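Local atomic coordinates of putative oxidoreductase (Bacteroides fragilis NCTC 9343, PDB entry 3FHL), a protein that probably acts as a nucleotide-dependent oxidoreductase of the Gfo/Idh/MocA family, with an NAD-binding Rossmann domain, although its substrate is not known. Residues Ser141-Arg145 against Leu246-Ser252; Glu239-Arg243 against Val254-Val258; Ser151-Arg155 against Leu179-Leu183; Asp130-Val134 against Arg243-His247. All blocks are in the same frame, centred on the assembly; numbering follows the deposited sequence.

Contact 1: Ser141-Arg145 against Leu246-Ser252; sequences SLLGR and LHGTLGS
Leu143 O accepts bonds from two N-H groups of the turn after strand 244-248. Leu250 N donates to Leu143 O at 2.8 Å, from 38° above the carbonyl plane, and Gly251 N adds a weak bond. Arg145 and Thr249 are tied twice. Thr249 N donates to Arg145 O at 2.9 Å, and Arg145 N donates to Thr249 OG1 at 3.0 Å. Thr249 OG1 sits between its own backbone N and carbonyl carbon (chi1 54°), which turns it to the N-H of Arg145.

The apolar part belongs to Leu143. Leu143 CD1 meets Leu246 CB at 3.7 Å, the two side chains crossing at about a right angle. Leu143 CD2 lies against the backbone of Ser252, 3.6 Å from Ser252 C. Thr249 CG2 lies over one face of the Arg145 guanidinium, 3.5 Å from Arg145 NH2. That NH2 also bonds to Leu204 O of the second subunit. Gly144 has no side chain, and Gly144 CA packs against Leu250 CG at 3.8 Å.

Just after helix 129-139, Ser141 takes positive phi in a Schellman motif, and a type I beta turn runs on to Gly144. This helix-to-strand connection docks on the turn of the beta hairpin formed by strands 244-248 and 252-255.

Contact 2: Glu239-Arg243 against Val254-Val258; sequences EAEPR and VKYGV
Pro242 lies beside Tyr256, the two side chains pointing the same way. Pro242 CA sits over one face of the Tyr256 ring, 4.0 Å from its centroid and 24° off the normal, a CH-pi contact. Pro242 CG reaches farther along the ring, to 3.7 Å from Tyr256 CZ. Pro242 CG also meets Val254 CG1 at 3.7 Å, so the proline touches both valine and tyrosine. Ala240 O approaches the ring at its edge and in its plane, 3.5 Å from Tyr256 CE1.

The polar links are few. Arg243 N gives a weak bond to Lys255 O, 2.7 Å long but bent to 123°. One water joins the backbones a little farther on: it donates to Glu241 O and accepts from Gly257 N. Arg243 CB packs on Gly257 O at 3.4 Å. From there CG stands anti to the backbone N (chi1 172°) and the chain bends at chi2, which leads the guanidinium away to Ser151 OG. Lys255 NZ likewise leaves the contact, for a salt bridge with Glu279.

The second subunit borders the contact: its Tyr256 packs on this Tyr256, and its His247 bonds to Glu241 OE2. Within the chain, the loop before strand 244-248 crosses the end of strand 252-255, the neighbour of that strand in the mixed sheet. Ala240 also touches Ala154 of strand 146-154.

Contact 3: Ser151-Arg155 against Leu179-Leu183; sequences STFAR and LGSHL
Ser151 OG is gripped by two polar partners while it rests against Leu183. Ser151 OG donates to a water at 2.8 Å, and this water in turn donates to Leu183 O at 2.8 Å. Arg243 NH2 also bonds to the hydroxyl. With OG anti to the backbone N (chi1 167°), the hydroxyl is turned to the helix, 3.4 Å from Leu183 CD2.

The rest is apolar. Leu183 CD2 also reaches Phe153 CE2, at 3.5 Å and obliquely to the ring. Leu179 packs on the base of the Phe153 side chain, with Leu179 CD1 lying 3.8 Å from Phe153 CB. The phenyl ring is therefore lodged against two leucines four residues apart, with His182 CB near its edge.

Arg155 comes to Leu179 from the opposite direction. Leu179 CD1 stands 3.8 Å above the centre of the Arg155 guanidinium plane, and Leu179 CD2 is 3.8 Å from Arg155 NH2. Arg155 NH1 has a weak bond to Tyr235 OH.

Side-chain packing and one bridging water join strand 146-154 to helix 180-191. Arg243 also makes a cation-pi contact with Phe153. The chemistry implies a mainly apolar helix-on-sheet interface in which the buried serine hydroxyl is satisfied by water and arginine.

Contact 4: Asp130-Val134 against Arg243-His247; sequences DFLTV and RFALH
Val134 and Phe244 form the close-packed part of this contact. Val134 CG2 lies over one face of the Phe244 ring, 3.8 Å from its centroid and 16° off the normal, a CH-pi contact. The other methyl, Val134 CG1, is anti to the backbone N and meets Leu246 CD2 at 3.8 Å. One valine thus spans two side chains that face the helix from the same strand. The opposite face of the Phe244 ring takes Arg243 NH2, which also bonds to Ser151 OG. Asp130 CB lies at the edge of the Phe244 ring, in plane, and Phe244 CZ comes to the edge of the Phe131 ring, 4.1 Å from Phe131 CD1.

The polar end is looser, though also buried. Asp130 OD2 and Arg243 NE form only a long salt bridge of 3.6 Å, and the carboxylate and guanidinium planes stand 78° apart. A water bridges more closely, 2.8 Å from Asp130 OD1 and 2.9 Å from Arg243 NH1. Asp130 OD1 also takes a weak bond from Phe131 N.

Residues 130-134 of the helix run almost parallel to residues 244-247 of the strand, 9° apart in direction and 10.6 Å between axes. Arg243 and Phe244 both face Lys255, a classic beta bulge at the start of the strand. Helix 180-191 also borders the contact: Gln186 touches both Phe131 and Phe244, and Leu190 packs on Phe131.

Overall arrangement
All four contacts reach the mixed sheet of the C-terminal alpha/beta domain, where strands 146-154, 244-248 and 252-255 are successive neighbours. Contacts 1 and 4 share Leu246 and His247, and their centres are about 12 Å apart. Contacts 2 and 4 share Arg243, with centres about 10 Å apart. Contact 3 touches contact 2 through Arg243, with about 11 Å between centres. Contacts 1 and 3 have the most distant centres, about 22 Å apart. Along the chain, helix 129-139 and its following loop come first, then strand 146-154 and helix 180-191, and last strands 244-248 and 252-255. Two helices are thereby packed on the sheet. Contacts 1 and 2 touch the second subunit, as does contact 4 through the shared His247.

Contact 1: Ser141-Arg145 against Leu246-Ser252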
loop_
_atom_site.group_PDB
_atom_site.type_symbol
_atom_site.label_atom_id
_atom_site.label_comp_id
_atom_site.label_asym_id
_atom_site.label_seq_id
_atom_site.Cartn_x
_atom_site.Cartn_y
_atom_site.Cartn_z
ATOM N N SER C 141 -20.505 13.105 1.963
ATOM C CA SER C 141 -20.402 12.117 3.063
ATOM C C SER C 141 -20.868 10.707 2.694
ATOM O O SER C 141 -21.456 10.007 3.513
ATOM C CB SER C 141 -21.130 12.606 4.323
ATOM O OG SER C 141 -20.601 13.841 4.764
ATOM N N LEU C 142 -20.594 10.296 1.459
ATOM C CA LEU C 142 -21.111 9.035 0.925
ATOM C C LEU C 142 -20.524 7.793 1.603
ATOM O O LEU C 142 -21.170 6.746 1.619
ATOM C CB LEU C 142 -20.877 8.945 -0.586
ATOM C CG LEU C 142 -21.625 9.888 -1.534
ATOM C CD1 LEU C 142 -21.259 9.521 -2.944
ATOM C CD2 LEU C 142 -23.130 9.800 -1.357
ATOM N N LEU C 143 -19.317 7.931 2.160
ATOM C CA LEU C 143 -18.612 6.826 2.845
ATOM C C LEU C 143 -18.892 6.808 4.334
ATOM O O LEU C 143 -18.391 5.943 5.044
ATOM C CB LEU C 143 -17.093 6.909 2.604
ATOM C CG LEU C 143 -16.654 7.019 1.142
ATOM C CD1 LEU C 143 -15.134 7.047 1.007
ATOM C CD2 LEU C 143 -17.240 5.868 0.324
ATOM N N GLY C 144 -19.706 7.757 4.806
ATOM C CA GLY C 144 -19.901 7.950 6.239
ATOM C C GLY C 144 -18.739 8.779 6.744
ATOM O O GLY C 144 -18.338 9.734 6.092
ATOM N N ARG C 145 -18.196 8.424 7.904
ATOM C CA ARG C 145 -16.980 9.074 8.409
ATOM C C ARG C 145 -15.765 8.419 7.741
ATOM O O ARG C 145 -15.605 7.205 7.836
ATOM C CB ARG C 145 -16.906 8.919 9.923
ATOM C CG ARG C 145 -15.572 9.309 10.532
ATOM C CD ARG C 145 -15.612 9.310 12.044
ATOM N NE ARG C 145 -16.083 8.059 12.643
ATOM C CZ ARG C 145 -15.296 7.041 12.988
ATOM N NH1 ARG C 145 -13.990 7.095 12.758
ATOM N NH2 ARG C 145 -15.817 5.957 13.548
ATOM N N LEU C 246 -10.466 4.753 -0.820
ATOM C CA LEU C 246 -10.896 5.439 0.388
ATOM C C LEU C 246 -11.830 4.524 1.137
ATOM O O LEU C 246 -12.607 3.815 0.520
ATOM C CB LEU C 246 -11.610 6.752 0.038
ATOM C CG LEU C 246 -10.711 7.961 -0.263
ATOM C CD1 LEU C 246 -10.067 7.858 -1.612
ATOM C CD2 LEU C 246 -11.551 9.226 -0.205
ATOM N N HIS C 247 -11.752 4.552 2.464
ATOM C CA HIS C 247 -12.585 3.685 3.281
ATOM C C HIS C 247 -13.207 4.528 4.360
ATOM O O HIS C 247 -12.531 5.339 4.976
ATOM C CB HIS C 247 -11.746 2.537 3.908
ATOM C CG HIS C 247 -11.153 1.600 2.892
ATOM N ND1 HIS C 247 -11.925 0.812 2.069
ATOM C CD2 HIS C 247 -9.867 1.349 2.552
ATOM C CE1 HIS C 247 -11.143 0.125 1.256
ATOM N NE2 HIS C 247 -9.886 0.426 1.534
ATOM N N GLY C 248 -14.502 4.332 4.584
ATOM C CA GLY C 248 -15.189 4.998 5.679
ATOM C C GLY C 248 -16.019 4.018 6.472
ATOM O O GLY C 248 -16.028 2.810 6.173
ATOM N N THR C 249 -16.721 4.533 7.476
ATOM C CA THR C 249 -17.594 3.709 8.332
ATOM C C THR C 249 -18.717 3.015 7.563
ATOM O O THR C 249 -19.117 1.907 7.911
ATOM C CB THR C 249 -18.204 4.530 9.510
ATOM O OG1 THR C 249 -18.876 5.702 9.000
ATOM C CG2 THR C 249 -17.101 4.962 10.471
ATOM N N LEU C 250 -19.202 3.658 6.504
ATOM C CA LEU C 250 -20.344 3.151 5.752
ATOM C C LEU C 250 -19.952 2.461 4.452
ATOM O O LEU C 250 -20.757 1.748 3.844
ATOM C CB LEU C 250 -21.341 4.292 5.442
ATOM C CG LEU C 250 -22.150 4.866 6.620
ATOM C CD1 LEU C 250 -23.193 5.874 6.126
ATOM C CD2 LEU C 250 -22.833 3.758 7.410
ATOM N N GLY C 251 -18.733 2.700 4.002
ATOM C CA GLY C 251 -18.340 2.153 2.721
ATOM C C GLY C 251 -17.018 2.611 2.174
ATOM O O GLY C 251 -16.259 3.290 2.849
ATOM N N SER C 252 -16.772 2.228 0.925
ATOM C CA SER C 252 -15.503 2.433 0.260
ATOM C C SER C 252 -15.682 2.950 -1.156
ATOM O O SER C 252 -16.715 2.730 -1.780
ATOM C CB SER C 252 -14.721 1.114 0.211
ATOM O OG SER C 252 -14.512 0.607 1.535
#

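Contact 2: Glu239-Arg243 against Val254-Val258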
loop_
_atom_site.group_PDB
_atom_site.type_symbol
_atom_site.label_atom_id
_atom_site.label_comp_id
_atom_site.label_asym_id
_atom_site.label_seq_id
_atom_site.Cartn_x
_atom_site.Cartn_y
_atom_site.Cartn_z
ATOM N N GLU C 239 0.520 -4.837 -12.832
ATOM C CA GLU C 239 -0.892 -4.735 -12.568
ATOM C C GLU C 239 -1.054 -3.607 -11.551
ATOM O O GLU C 239 -0.517 -3.663 -10.446
ATOM C CB GLU C 239 -1.459 -6.050 -12.049
ATOM C CG GLU C 239 -2.954 -6.002 -11.732
ATOM C CD GLU C 239 -3.837 -5.847 -12.966
ATOM O OE1 GLU C 239 -3.369 -6.086 -14.109
ATOM O OE2 GLU C 239 -5.019 -5.501 -12.769
ATOM N N ALA C 240 -1.775 -2.576 -11.968
ATOM C CA ALA C 240 -1.837 -1.334 -11.249
ATOM C C ALA C 240 -2.626 -1.479 -9.963
ATOM O O ALA C 240 -3.683 -2.100 -9.935
ATOM C CB ALA C 240 -2.462 -0.252 -12.135
ATOM N N GLU C 241 -2.093 -0.901 -8.893
ATOM C CA GLU C 241 -2.880 -0.685 -7.681
ATOM C C GLU C 241 -3.863 0.474 -7.931
ATOM O O GLU C 241 -3.672 1.233 -8.878
ATOM C CB GLU C 241 -1.934 -0.394 -6.504
ATOM C CG GLU C 241 -1.320 -1.673 -5.982
ATOM C CD GLU C 241 -0.120 -1.481 -5.071
ATOM O OE1 GLU C 241 -0.051 -0.489 -4.311
ATOM O OE2 GLU C 241 0.756 -2.369 -5.105
ATOM N N PRO C 242 -4.930 0.605 -7.109
ATOM C CA PRO C 242 -5.879 1.690 -7.359
ATOM C C PRO C 242 -5.220 3.063 -7.301
ATOM O O PRO C 242 -4.276 3.263 -6.531
ATOM C CB PRO C 242 -6.865 1.567 -6.199
ATOM C CG PRO C 242 -6.771 0.115 -5.784
ATOM C CD PRO C 242 -5.345 -0.239 -5.969
ATOM N N ARG C 243 -5.714 3.985 -8.124
ATOM C CA ARG C 243 -5.335 5.385 -8.055
ATOM C C ARG C 243 -5.793 5.955 -6.710
ATOM O O ARG C 243 -5.036 6.643 -6.035
ATOM C CB ARG C 243 -5.960 6.164 -9.230
ATOM C CG ARG C 243 -5.781 7.693 -9.164
ATOM C CD ARG C 243 -4.368 8.162 -9.509
ATOM N NE ARG C 243 -4.174 9.566 -9.140
ATOM C CZ ARG C 243 -3.848 9.984 -7.920
ATOM N NH1 ARG C 243 -3.695 11.280 -7.679
ATOM N NH2 ARG C 243 -3.677 9.111 -6.938
ATOM N N VAL C 254 -13.174 3.034 -4.714
ATOM C CA VAL C 254 -11.944 2.551 -5.338
ATOM C C VAL C 254 -11.912 2.928 -6.821
ATOM O O VAL C 254 -12.807 2.564 -7.586
ATOM C CB VAL C 254 -11.804 0.991 -5.216
ATOM C CG1 VAL C 254 -10.463 0.556 -5.708
ATOM C CG2 VAL C 254 -11.987 0.512 -3.768
ATOM N N LYS C 255 -10.850 3.616 -7.229
ATOM C CA LYS C 255 -10.714 4.133 -8.582
ATOM C C LYS C 255 -9.383 3.688 -9.199
ATOM O O LYS C 255 -8.360 3.692 -8.529
ATOM C CB LYS C 255 -10.776 5.676 -8.519
ATOM C CG LYS C 255 -10.546 6.418 -9.835
ATOM C CD LYS C 255 -11.856 6.664 -10.559
ATOM C CE LYS C 255 -11.741 7.713 -11.671
ATOM N NZ LYS C 255 -10.881 7.269 -12.803
ATOM N N TYR C 256 -9.407 3.305 -10.472
ATOM C CA TYR C 256 -8.186 2.990 -11.222
ATOM C C TYR C 256 -7.965 3.961 -12.366
ATOM O O TYR C 256 -8.904 4.618 -12.824
ATOM C CB TYR C 256 -8.267 1.570 -11.808
ATOM C CG TYR C 256 -8.249 0.479 -10.755
ATOM C CD1 TYR C 256 -7.057 -0.178 -10.428
ATOM C CD2 TYR C 256 -9.413 0.121 -10.069
ATOM C CE1 TYR C 256 -7.029 -1.181 -9.446
ATOM C CE2 TYR C 256 -9.392 -0.876 -9.080
ATOM C CZ TYR C 256 -8.192 -1.516 -8.781
ATOM O OH TYR C 256 -8.169 -2.497 -7.823
ATOM N N GLY C 257 -6.724 4.031 -12.829
ATOM C CA GLY C 257 -6.399 4.734 -14.067
ATOM C C GLY C 257 -5.906 6.135 -13.792
ATOM O O GLY C 257 -5.760 6.532 -12.630
ATOM N N VAL C 258 -5.651 6.890 -14.862
ATOM C CA VAL C 258 -5.229 8.284 -14.733
ATOM C C VAL C 258 -6.117 9.222 -15.544
ATOM O O VAL C 258 -6.857 8.795 -16.430
ATOM C CB VAL C 258 -3.746 8.511 -15.145
ATOM C CG1 VAL C 258 -2.797 7.946 -14.085
ATOM C CG2 VAL C 258 -3.464 7.933 -16.529
HETATM O O HOH W 1 -4.558 2.574 -11.167
#

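Contact 3: Ser151-Arg155 against Leu179-Leu183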
loop_
_atom_site.group_PDB
_atom_site.type_symbol
_atom_site.label_atom_id
_atom_site.label_comp_id
_atom_site.label_asym_id
_atom_site.label_seq_id
_atom_site.Cartn_x
_atom_site.Cartn_y
_atom_site.Cartn_z
ATOM N N SER C 151 -3.630 6.901 -1.938
ATOM C CA SER C 151 -3.499 7.542 -3.235
ATOM C C SER C 151 -2.190 7.058 -3.856
ATOM O O SER C 151 -1.126 7.203 -3.265
ATOM C CB SER C 151 -3.540 9.079 -3.054
ATOM O OG SER C 151 -3.131 9.781 -4.216
ATOM N N THR C 152 -2.272 6.477 -5.050
ATOM C CA THR C 152 -1.132 5.825 -5.670
ATOM C C THR C 152 -1.027 6.114 -7.157
ATOM O O THR C 152 -2.033 6.043 -7.855
ATOM C CB THR C 152 -1.255 4.268 -5.537
ATOM O OG1 THR C 152 -1.388 3.913 -4.162
ATOM C CG2 THR C 152 -0.052 3.512 -6.173
ATOM N N PHE C 153 0.179 6.430 -7.636
ATOM C CA PHE C 153 0.465 6.388 -9.074
ATOM C C PHE C 153 1.218 5.117 -9.471
ATOM O O PHE C 153 2.433 4.997 -9.278
ATOM C CB PHE C 153 1.267 7.609 -9.538
ATOM C CG PHE C 153 0.436 8.822 -9.848
ATOM C CD1 PHE C 153 -0.690 8.732 -10.669
ATOM C CD2 PHE C 153 0.805 10.072 -9.348
ATOM C CE1 PHE C 153 -1.446 9.864 -10.965
ATOM C CE2 PHE C 153 0.050 11.212 -9.640
ATOM C CZ PHE C 153 -1.074 11.107 -10.446
ATOM N N ALA C 154 0.481 4.179 -10.054
ATOM C CA ALA C 154 1.022 2.911 -10.489
ATOM C C ALA C 154 1.519 3.014 -11.923
ATOM O O ALA C 154 0.778 3.410 -12.829
ATOM C CB ALA C 154 -0.044 1.857 -10.373
ATOM N N ARG C 155 2.780 2.672 -12.132
ATOM C CA ARG C 155 3.337 2.677 -13.480
ATOM C C ARG C 155 4.123 1.393 -13.706
ATOM O O ARG C 155 4.453 0.692 -12.761
ATOM C CB ARG C 155 4.246 3.900 -13.679
ATOM C CG ARG C 155 3.515 5.245 -13.606
ATOM C CD ARG C 155 4.324 6.369 -14.237
ATOM N NE ARG C 155 3.533 7.590 -14.401
ATOM C CZ ARG C 155 4.030 8.785 -14.714
ATOM N NH1 ARG C 155 5.339 8.948 -14.895
ATOM N NH2 ARG C 155 3.212 9.824 -14.836
ATOM N N LEU C 179 6.288 12.719 -8.919
ATOM C CA LEU C 179 4.892 12.326 -8.736
ATOM C C LEU C 179 4.410 12.544 -7.323
ATOM O O LEU C 179 3.235 12.808 -7.101
ATOM C CB LEU C 179 4.660 10.862 -9.137
ATOM C CG LEU C 179 4.820 10.548 -10.630
ATOM C CD1 LEU C 179 4.452 9.105 -10.873
ATOM C CD2 LEU C 179 3.956 11.469 -11.471
ATOM N N GLY C 180 5.318 12.411 -6.366
ATOM C CA GLY C 180 4.972 12.614 -4.970
ATOM C C GLY C 180 4.482 14.014 -4.667
ATOM O O GLY C 180 3.572 14.171 -3.852
ATOM N N SER C 181 5.075 15.023 -5.317
ATOM C CA SER C 181 4.606 16.408 -5.184
ATOM C C SER C 181 3.102 16.508 -5.440
ATOM O O SER C 181 2.383 17.070 -4.623
ATOM C CB SER C 181 5.373 17.370 -6.103
ATOM O OG SER C 181 5.271 16.965 -7.462
ATOM N N HIS C 182 2.623 15.910 -6.531
ATOM C CA HIS C 182 1.188 15.939 -6.847
ATOM C C HIS C 182 0.320 15.277 -5.776
ATOM O O HIS C 182 -0.736 15.798 -5.424
ATOM C CB HIS C 182 0.893 15.272 -8.201
ATOM C CG HIS C 182 1.575 15.915 -9.364
ATOM N ND1 HIS C 182 1.194 17.138 -9.868
ATOM C CD2 HIS C 182 2.586 15.481 -10.154
ATOM C CE1 HIS C 182 1.957 17.441 -10.902
ATOM N NE2 HIS C 182 2.807 16.450 -11.098
ATOM N N LEU C 183 0.763 14.131 -5.260
ATOM C CA LEU C 183 -0.031 13.357 -4.300
ATOM C C LEU C 183 -0.063 14.016 -2.939
ATOM O O LEU C 183 -1.088 13.993 -2.263
ATOM C CB LEU C 183 0.516 11.919 -4.155
ATOM C CG LEU C 183 0.590 11.082 -5.446
ATOM C CD1 LEU C 183 0.927 9.646 -5.129
ATOM C CD2 LEU C 183 -0.735 11.133 -6.238
HETATM O O HOH W 2 -3.222 12.347 -3.124
#

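Contact 4: Asp130-Val134 against Arg243-His247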
loop_
_atom_site.group_PDB
_atom_site.type_symbol
_atom_site.label_atom_id
_atom_site.label_comp_id
_atom_site.label_asym_id
_atom_site.label_seq_id
_atom_site.Cartn_x
_atom_site.Cartn_y
_atom_site.Cartn_z
ATOM N N ASP C 130 -10.350 12.281 -11.238
ATOM C CA ASP C 130 -10.375 11.390 -10.076
ATOM C C ASP C 130 -10.393 12.131 -8.750
ATOM O O ASP C 130 -11.231 11.848 -7.911
ATOM C CB ASP C 130 -9.257 10.321 -10.128
ATOM C CG ASP C 130 -7.881 10.893 -10.474
ATOM O OD1 ASP C 130 -7.541 12.023 -10.065
ATOM O OD2 ASP C 130 -7.122 10.185 -11.161
ATOM N N PHE C 131 -9.488 13.101 -8.589
ATOM C CA PHE C 131 -9.414 13.907 -7.351
ATOM C C PHE C 131 -10.639 14.795 -7.117
ATOM O O PHE C 131 -11.154 14.897 -5.986
ATOM C CB PHE C 131 -8.146 14.754 -7.356
ATOM C CG PHE C 131 -7.934 15.533 -6.090
ATOM C CD1 PHE C 131 -7.699 14.874 -4.880
ATOM C CD2 PHE C 131 -7.957 16.921 -6.103
ATOM C CE1 PHE C 131 -7.499 15.584 -3.707
ATOM C CE2 PHE C 131 -7.753 17.653 -4.911
ATOM C CZ PHE C 131 -7.517 16.976 -3.723
ATOM N N LEU C 132 -11.114 15.448 -8.181
ATOM C CA LEU C 132 -12.377 16.196 -8.109
ATOM C C LEU C 132 -13.542 15.307 -7.690
ATOM O O LEU C 132 -14.419 15.733 -6.947
ATOM C CB LEU C 132 -12.681 16.872 -9.460
ATOM C CG LEU C 132 -11.787 18.060 -9.840
ATOM C CD1 LEU C 132 -12.186 18.590 -11.220
ATOM C CD2 LEU C 132 -11.884 19.192 -8.810
ATOM N N THR C 133 -13.547 14.066 -8.170
ATOM C CA THR C 133 -14.580 13.127 -7.783
ATOM C C THR C 133 -14.422 12.735 -6.322
ATOM O O THR C 133 -15.406 12.686 -5.593
ATOM C CB THR C 133 -14.567 11.887 -8.684
ATOM O OG1 THR C 133 -14.692 12.301 -10.054
ATOM C CG2 THR C 133 -15.724 10.987 -8.339
ATOM N N VAL C 134 -13.184 12.493 -5.889
ATOM C CA VAL C 134 -12.906 12.245 -4.458
ATOM C C VAL C 134 -13.451 13.389 -3.584
ATOM O O VAL C 134 -14.170 13.134 -2.630
ATOM C CB VAL C 134 -11.386 11.979 -4.181
ATOM C CG1 VAL C 134 -11.045 12.081 -2.665
ATOM C CG2 VAL C 134 -10.957 10.617 -4.759
ATOM N N ARG C 243 -5.714 3.985 -8.124
ATOM C CA ARG C 243 -5.335 5.385 -8.055
ATOM C C ARG C 243 -5.793 5.955 -6.710
ATOM O O ARG C 243 -5.036 6.643 -6.035
ATOM C CB ARG C 243 -5.960 6.164 -9.230
ATOM C CG ARG C 243 -5.781 7.693 -9.164
ATOM C CD ARG C 243 -4.368 8.162 -9.509
ATOM N NE ARG C 243 -4.174 9.566 -9.140
ATOM C CZ ARG C 243 -3.848 9.984 -7.920
ATOM N NH1 ARG C 243 -3.695 11.280 -7.679
ATOM N NH2 ARG C 243 -3.677 9.111 -6.938
ATOM N N PHE C 244 -7.023 5.635 -6.330
ATOM C CA PHE C 244 -7.538 5.988 -5.012
ATOM C C PHE C 244 -8.236 4.804 -4.387
ATOM O O PHE C 244 -8.956 4.060 -5.064
ATOM C CB PHE C 244 -8.539 7.148 -5.083
ATOM C CG PHE C 244 -7.904 8.502 -5.305
ATOM C CD1 PHE C 244 -8.018 9.139 -6.541
ATOM C CD2 PHE C 244 -7.200 9.146 -4.283
ATOM C CE1 PHE C 244 -7.423 10.407 -6.757
ATOM C CE2 PHE C 244 -6.611 10.394 -4.495
ATOM C CZ PHE C 244 -6.721 11.026 -5.726
ATOM N N ALA C 245 -8.035 4.633 -3.087
ATOM C CA ALA C 245 -8.886 3.738 -2.317
ATOM C C ALA C 245 -9.190 4.473 -1.038
ATOM O O ALA C 245 -8.284 4.805 -0.287
ATOM C CB ALA C 245 -8.188 2.404 -2.021
ATOM N N LEU C 246 -10.466 4.753 -0.820
ATOM C CA LEU C 246 -10.896 5.439 0.388
ATOM C C LEU C 246 -11.830 4.524 1.137
ATOM O O LEU C 246 -12.607 3.815 0.520
ATOM C CB LEU C 246 -11.610 6.752 0.038
ATOM C CG LEU C 246 -10.711 7.961 -0.263
ATOM C CD1 LEU C 246 -10.067 7.858 -1.612
ATOM C CD2 LEU C 246 -11.551 9.226 -0.205
ATOM N N HIS C 247 -11.752 4.552 2.464
ATOM C CA HIS C 247 -12.585 3.685 3.281
ATOM C C HIS C 247 -13.207 4.528 4.360
ATOM O O HIS C 247 -12.531 5.339 4.976
ATOM C CB HIS C 247 -11.746 2.537 3.908
ATOM C CG HIS C 247 -11.153 1.600 2.892
ATOM N ND1 HIS C 247 -11.925 0.812 2.069
ATOM C CD2 HIS C 247 -9.867 1.349 2.552
ATOM C CE1 HIS C 247 -11.143 0.125 1.256
ATOM N NE2 HIS C 247 -9.886 0.426 1.534
HETATM O O HOH W 3 -4.964 13.001 -9.601
#